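5-formyl-3-hydroxy-2-methylpyridine 4-carboxylate 5-dehydrogenase (Mesorhizobium japonicum MAFF 303099, PDB 4OM8) oxidises the vitamin B6 breakdown intermediate 5-formyl-3-hydroxy-2-methylpyridine-4-carboxylate with NAD(+) and can also reduce it with NADH to 4-pyridoxic acid. Local coordinates at residues 126-129 with 130-134. Numbering follows the deposited sequence.
Sequences HISY and PERMV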
ATOM      1  N   HIS A 126      28.279  14.298  15.302  1.00 15.77           N
ATOM      2  CA  HIS A 126      29.510  13.507  15.290  1.00 15.90           C
ATOM      3  C   HIS A 126      30.403  13.775  14.090  1.00 16.21           C
ATOM      4  O   HIS A 126      31.278  12.967  13.779  1.00 18.10           O
ATOM      5  CB  HIS A 126      29.175  12.019  15.345  1.00 16.87           C
ATOM      6  CG  HIS A 126      28.462  11.612  16.591  1.00 18.93           C
ATOM      7  ND1 HIS A 126      29.126  11.304  17.761  1.00 21.02           N
ATOM      8  CD2 HIS A 126      27.142  11.490  16.862  1.00 17.73           C
ATOM      9  CE1 HIS A 126      28.243  10.997  18.695  1.00 27.60           C
ATOM     10  NE2 HIS A 126      27.031  11.103  18.176  1.00 24.74           N
ATOM     11  N   ILE A 127      30.200  14.911  13.429  1.00 13.40           N
ATOM     12  CA  ILE A 127      31.066  15.288  12.321  1.00 15.13           C
ATOM     13  C   ILE A 127      31.255  16.805  12.278  1.00 14.82           C
ATOM     14  O   ILE A 127      30.364  17.558  12.686  1.00 16.51           O
ATOM     15  CB  ILE A 127      30.493  14.773  10.977  1.00 14.45           C
ATOM     16  CG1 ILE A 127      31.598  14.703   9.920  1.00 14.81           C
ATOM     17  CG2 ILE A 127      29.283  15.600  10.549  1.00 15.95           C
ATOM     18  CD1 ILE A 127      31.205  13.980   8.651  1.00 18.64           C
ATOM     19  N   SER A 128      32.415  17.261  11.810  1.00 13.19           N
ATOM     20  CA  SER A 128      32.620  18.687  11.603  1.00 12.20           C
ATOM     21  C   SER A 128      31.648  19.202  10.555  1.00 12.45           C
ATOM     22  O   SER A 128      31.187  18.433   9.701  1.00 13.10           O
ATOM     23  CB  SER A 128      34.062  18.983  11.170  1.00 12.18           C
ATOM     24  OG  SER A 128      34.299  18.630   9.812  1.00 13.93           O
ATOM     25  N   TYR A 129      31.347  20.497  10.619  1.00 11.54           N
ATOM     26  CA  TYR A 129      30.410  21.127   9.684  1.00 10.93           C
ATOM     27  C   TYR A 129      29.136  20.290   9.526  1.00 12.95           C
ATOM     28  O   TYR A 129      28.842  19.774   8.453  1.00 11.16           O
ATOM     29  CB  TYR A 129      31.086  21.383   8.327  1.00 11.37           C
ATOM     30  CG  TYR A 129      32.069  22.527   8.420  1.00 10.74           C
ATOM     31  CD1 TYR A 129      31.635  23.843   8.307  1.00 13.07           C
ATOM     32  CD2 TYR A 129      33.411  22.295   8.674  1.00 11.66           C
ATOM     33  CE1 TYR A 129      32.520  24.910   8.430  1.00 12.90           C
ATOM     34  CE2 TYR A 129      34.314  23.362   8.791  1.00 12.86           C
ATOM     35  CZ  TYR A 129      33.849  24.656   8.664  1.00 14.21           C
ATOM     36  OH  TYR A 129      34.721  25.710   8.785  1.00 14.75           O
ATOM     37  N   PRO A 130      28.360  20.175  10.607  1.00 12.00           N
ATOM     38  CA  PRO A 130      27.158  19.334  10.597  1.00 11.45           C
ATOM     39  C   PRO A 130      26.130  19.831   9.596  1.00 14.10           C
ATOM     40  O   PRO A 130      25.189  19.093   9.271  1.00 12.33           O
ATOM     41  CB  PRO A 130      26.627  19.449  12.032  1.00 13.23           C
ATOM     42  CG  PRO A 130      27.217  20.748  12.549  1.00 10.88           C
ATOM     43  CD  PRO A 130      28.552  20.863  11.895  1.00 12.35           C
ATOM     44  N   GLU A 131      26.304  21.057   9.100  1.00 11.76           N
ATOM     45  CA  GLU A 131      25.359  21.617   8.149  1.00 12.82           C
ATOM     46  C   GLU A 131      25.373  20.890   6.809  1.00 12.00           C
ATOM     47  O   GLU A 131      24.393  20.984   6.060  1.00 11.86           O
ATOM     48  CB  GLU A 131      25.623  23.107   7.919  1.00 12.70           C
ATOM     49  CG  GLU A 131      25.730  23.917   9.190  1.00 13.01           C
ATOM     50  CD  GLU A 131      27.137  23.902   9.761  1.00 16.99           C
ATOM     51  OE1 GLU A 131      28.035  23.292   9.144  1.00 15.16           O
ATOM     52  OE2 GLU A 131      27.345  24.530  10.804  1.00 18.80           O
ATOM     53  N   ARG A 132      26.456  20.171   6.499  1.00 10.30           N
ATOM     54  CA  ARG A 132      26.529  19.412   5.250  0.96 10.78           C
ATOM     55  C   ARG A 132      26.218  17.927   5.472  1.00 10.02           C
ATOM     56  O   ARG A 132      26.475  17.090   4.589  1.00  9.68           O
ATOM     57  CB  ARG A 132      27.905  19.573   4.565  0.96 11.67           C
ATOM     58  CG  ARG A 132      29.160  19.433   5.447  0.96  9.17           C
ATOM     59  CD  ARG A 132      29.404  18.004   5.986  0.96  9.84           C
ATOM     60  NE  ARG A 132      30.584  18.008   6.857  0.96 11.63           N
ATOM     61  CZ  ARG A 132      31.828  17.816   6.422  0.96 12.84           C
ATOM     62  NH1 ARG A 132      32.059  17.568   5.137  0.96 11.61           N
ATOM     63  NH2 ARG A 132      32.847  17.872   7.280  0.96 12.74           N
ATOM     64  N   MET A 133      25.672  17.596   6.640  1.00 10.67           N
ATOM     65  CA  MET A 133      25.198  16.233   6.879  0.58 10.31           C
ATOM     66  C   MET A 133      23.679  16.191   6.827  1.00 12.93           C
ATOM     67  O   MET A 133      23.002  17.075   7.338  1.00 12.05           O
ATOM     68  CB  MET A 133      25.682  15.673   8.212  0.58 11.60           C
ATOM     69  CG  MET A 133      24.999  14.344   8.546  0.58 14.13           C
ATOM     70  SD  MET A 133      25.742  13.430   9.891  0.58 12.73           S
ATOM     71  CE  MET A 133      27.211  12.792   9.102  0.58 12.24           C
ATOM     72  N   VAL A 134      23.157  15.147   6.192  1.00  9.93           N
ATOM     73  CA  VAL A 134      21.741  15.055   5.868  1.00 11.08           C
ATOM     74  C   VAL A 134      21.334  13.596   5.793  1.00 11.32           C
ATOM     75  O   VAL A 134      22.184  12.719   5.591  1.00 11.92           O
ATOM     76  CB  VAL A 134      21.469  15.768   4.511  1.00 10.69           C
ATOM     77  CG1 VAL A 134      22.188  15.054   3.362  1.00 11.65           C
ATOM     78  CG2 VAL A 134      19.983  15.910   4.215  1.00 12.41           C
TER
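Ile-127 meets Met-133 through its CG2 branch, 3.8 Å from Met-133 CE in the conformer described; there the methionine chain runs extended until its last torsion (chi3 -75°), which turns the methyl toward the isoleucine. CD1 of Ile-127 lies over one face of the Arg-132 guanidinium, offset toward its rim. Ser-128 supplies the polar target within the turn. Arg-132 grips Ser-128 O side-on, with NE at 2.9 Å and NH2 at 3.0 Å, and this oxygen lies in the guanidinium plane. Both donors approach from the same face of the carbonyl, NE tilted 23° from its plane and NH2 well above it. A weak bond links NH2 to Ser-128 OG, which also bonds Asp-102, while NH1 is held by the carbonyls of Gly-106 and Thr-109; these bonds hold the buried guanidinium in this orientation, one of two conformers of Arg-132. Tyr-129 O accepts the backbone N of Arg-132 at 3.1 Å, nearly straight at 171°, and Pro-130 O likewise receives Met-133 N, successive i to i+3 bonds characteristic of a short 3-10 turn. Beside it, OE1 of Glu-131 comes 3.7 Å from Tyr-129 CB. The loop that ends in this turn leads from helix 120-123 into strand 133-137 of the Rossmann-type NAD-binding domain: Ile-127 and Met-133 pack on Val-111 of strand 110-113, Met-133 also touches Tyr-98 of helix 91-102, and Val-134 rests against helix 158-170.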